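Local coordinates for development-specific protein S (Myxococcus xanthus, PDB 1NPS) that assembles on the surface of myxospores in the presence of calcium ions, its N-terminal domain, the part described here, binding two of them, at residues 17-20 / 21-25. Residues are numbered along the deposited sequence; the frame is centred on the assembly and turned at random.
Sequences DLPP and GNYTR
Y23 lays one face of its ring on L18 and gives its hydroxyl to the carbonyl of P19, a compact example of how an aromatic side chain can clasp the bend between two strands. The bend carries the chain from strand 15-18, on the edge of one sheet of this crystallin-type Greek key domain, to strand 21-23, on the edge of the other. The tight side is the leucine side. CD2 of L18 stands over the middle of the Y23 ring, 4.2 Å from its centroid and only 11° off the normal, a CH-pi contact. L18 CB lies over the same face, 4.2 Å from Y23 CE2. With CG anti to the carbonyl carbon (chi1 -54°), Y23 directs its ring back along the chain to the bend. V83 and I81 of strand 80-85 extend the apolar patch, V83 touching both side chains and I81 touching L18.

At the far end of the ring the contact turns polar. Y23 OH donates to P19 O at 2.7 Å. The oxygen lies in the plane of the ring at its edge, whereas the hydroxyl sits above the carbonyl plane, 51° out of it. P19 crosses the tyrosine at about a right angle and brings CD to 3.4 Å from Y23 OH. Beyond the hydroxyl the contact opens out: both prolines are exposed, and P20 directs its CB away from 21-25, its side chain touching S85 of strand 80-85. G21 starts strand 21-23 with a positive phi that residues bearing a side chain rarely adopt. Apolar cover on the ring face and a short bond at its phenolic end should together limit the ring's tilt and probably fix the hydroxyl's direction, linking the proline bend to the strand after it.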
ATOM      1  N   ASP A  17      -6.657  -6.311   2.832  1.00  8.55           N
ATOM      2  CA  ASP A  17      -5.836  -7.025   1.852  1.00 10.46           C
ATOM      3  C   ASP A  17      -6.035  -6.482   0.439  1.00 10.16           C
ATOM      4  O   ASP A  17      -7.139  -6.109   0.073  1.00 10.62           O
ATOM      5  CB  ASP A  17      -6.188  -8.518   1.827  1.00 11.90           C
ATOM      6  CG  ASP A  17      -5.752  -9.246   3.071  1.00 13.67           C
ATOM      7  OD1 ASP A  17      -4.809  -8.780   3.736  1.00 14.15           O
ATOM      8  OD2 ASP A  17      -6.350 -10.299   3.374  1.00 17.22           O
ATOM      9  N   LEU A  18      -4.957  -6.413  -0.340  1.00  8.72           N
ATOM     10  CA  LEU A  18      -5.043  -5.945  -1.724  1.00  9.01           C
ATOM     11  C   LEU A  18      -4.383  -6.924  -2.680  1.00  8.37           C
ATOM     12  O   LEU A  18      -3.164  -7.103  -2.636  1.00  7.89           O
ATOM     13  CB  LEU A  18      -4.349  -4.593  -1.900  1.00  9.74           C
ATOM     14  CG  LEU A  18      -4.950  -3.391  -1.181  1.00 11.72           C
ATOM     15  CD1 LEU A  18      -4.069  -2.174  -1.413  1.00 10.81           C
ATOM     16  CD2 LEU A  18      -6.371  -3.172  -1.699  1.00 12.68           C
ATOM     17  N   PRO A  19      -5.174  -7.607  -3.531  1.00  7.10           N
ATOM     18  CA  PRO A  19      -4.540  -8.536  -4.460  1.00  6.23           C
ATOM     19  C   PRO A  19      -3.880  -7.694  -5.565  1.00  6.72           C
ATOM     20  O   PRO A  19      -3.938  -6.463  -5.529  1.00  6.66           O
ATOM     21  CB  PRO A  19      -5.725  -9.362  -4.973  1.00  6.70           C
ATOM     22  CG  PRO A  19      -6.837  -8.417  -4.925  1.00  6.42           C
ATOM     23  CD  PRO A  19      -6.641  -7.692  -3.621  1.00  6.92           C
ATOM     24  N   PRO A  20      -3.170  -8.341  -6.502  1.00  5.58           N
ATOM     25  CA  PRO A  20      -2.523  -7.605  -7.584  1.00  5.40           C
ATOM     26  C   PRO A  20      -3.532  -6.779  -8.372  1.00  6.10           C
ATOM     27  O   PRO A  20      -4.658  -7.218  -8.623  1.00  5.60           O
ATOM     28  CB  PRO A  20      -1.930  -8.719  -8.443  1.00  5.76           C
ATOM     29  CG  PRO A  20      -1.603  -9.768  -7.449  1.00  6.49           C
ATOM     30  CD  PRO A  20      -2.858  -9.776  -6.594  1.00  5.12           C
ATOM     31  N   GLY A  21      -3.112  -5.586  -8.756  1.00  4.19           N
ATOM     32  CA  GLY A  21      -3.972  -4.703  -9.513  1.00  4.41           C
ATOM     33  C   GLY A  21      -3.540  -3.270  -9.322  1.00  4.75           C
ATOM     34  O   GLY A  21      -2.606  -2.983  -8.573  1.00  5.47           O
ATOM     35  N   ASN A  22      -4.258  -2.360  -9.957  1.00  5.45           N
ATOM     36  CA  ASN A  22      -3.958  -0.937  -9.851  1.00  6.64           C
ATOM     37  C   ASN A  22      -5.092  -0.290  -9.078  1.00  6.78           C
ATOM     38  O   ASN A  22      -6.255  -0.539  -9.355  1.00  7.84           O
ATOM     39  CB  ASN A  22      -3.851  -0.326 -11.241  1.00  7.17           C
ATOM     40  CG  ASN A  22      -2.963  -1.123 -12.143  1.00  7.49           C
ATOM     41  OD1 ASN A  22      -1.794  -1.325 -11.843  1.00  7.55           O
ATOM     42  ND2 ASN A  22      -3.513  -1.595 -13.257  1.00  9.64           N
ATOM     43  N   TYR A  23      -4.741   0.502  -8.074  1.00  6.97           N
ATOM     44  CA  TYR A  23      -5.746   1.148  -7.234  1.00  5.86           C
ATOM     45  C   TYR A  23      -5.609   2.661  -7.119  1.00  5.52           C
ATOM     46  O   TYR A  23      -4.640   3.160  -6.547  1.00  5.48           O
ATOM     47  CB  TYR A  23      -5.705   0.545  -5.826  1.00  5.43           C
ATOM     48  CG  TYR A  23      -5.833  -0.956  -5.817  1.00  6.36           C
ATOM     49  CD1 TYR A  23      -7.090  -1.562  -5.857  1.00  7.38           C
ATOM     50  CD2 TYR A  23      -4.704  -1.770  -5.792  1.00  5.16           C
ATOM     51  CE1 TYR A  23      -7.220  -2.946  -5.875  1.00  7.76           C
ATOM     52  CE2 TYR A  23      -4.816  -3.151  -5.810  1.00  5.36           C
ATOM     53  CZ  TYR A  23      -6.081  -3.740  -5.851  1.00  6.79           C
ATOM     54  OH  TYR A  23      -6.213  -5.110  -5.863  1.00  4.00           O
ATOM     55  N   THR A  24      -6.594   3.384  -7.636  1.00  5.45           N
ATOM     56  CA  THR A  24      -6.598   4.838  -7.533  1.00  6.21           C
ATOM     57  C   THR A  24      -7.168   5.196  -6.154  1.00  6.76           C
ATOM     58  O   THR A  24      -7.583   4.304  -5.389  1.00  6.51           O
ATOM     59  CB  THR A  24      -7.481   5.495  -8.618  1.00  6.86           C
ATOM     60  OG1 THR A  24      -8.847   5.132  -8.413  1.00  4.91           O
ATOM     61  CG2 THR A  24      -7.029   5.068 -10.017  1.00  8.20           C
ATOM     62  N   ARG A  25      -7.163   6.490  -5.837  1.00  5.27           N
ATOM     63  CA  ARG A  25      -7.677   6.995  -4.562  1.00  5.40           C
ATOM     64  C   ARG A  25      -9.131   6.582  -4.348  1.00  5.11           C
ATOM     65  O   ARG A  25      -9.501   6.112  -3.276  1.00  4.47           O
ATOM     66  CB  ARG A  25      -7.532   8.524  -4.500  1.00  3.98           C
ATOM     67  CG  ARG A  25      -8.004   9.154  -3.214  1.00  4.28           C
ATOM     68  CD  ARG A  25      -7.739  10.656  -3.196  1.00  5.89           C
ATOM     69  NE  ARG A  25      -8.452  11.328  -2.104  1.00  7.38           N
ATOM     70  CZ  ARG A  25      -8.103  12.500  -1.574  1.00  7.88           C
ATOM     71  NH1 ARG A  25      -7.039  13.156  -2.029  1.00  6.58           N
ATOM     72  NH2 ARG A  25      -8.808  13.011  -0.571  1.00  6.93           N
TER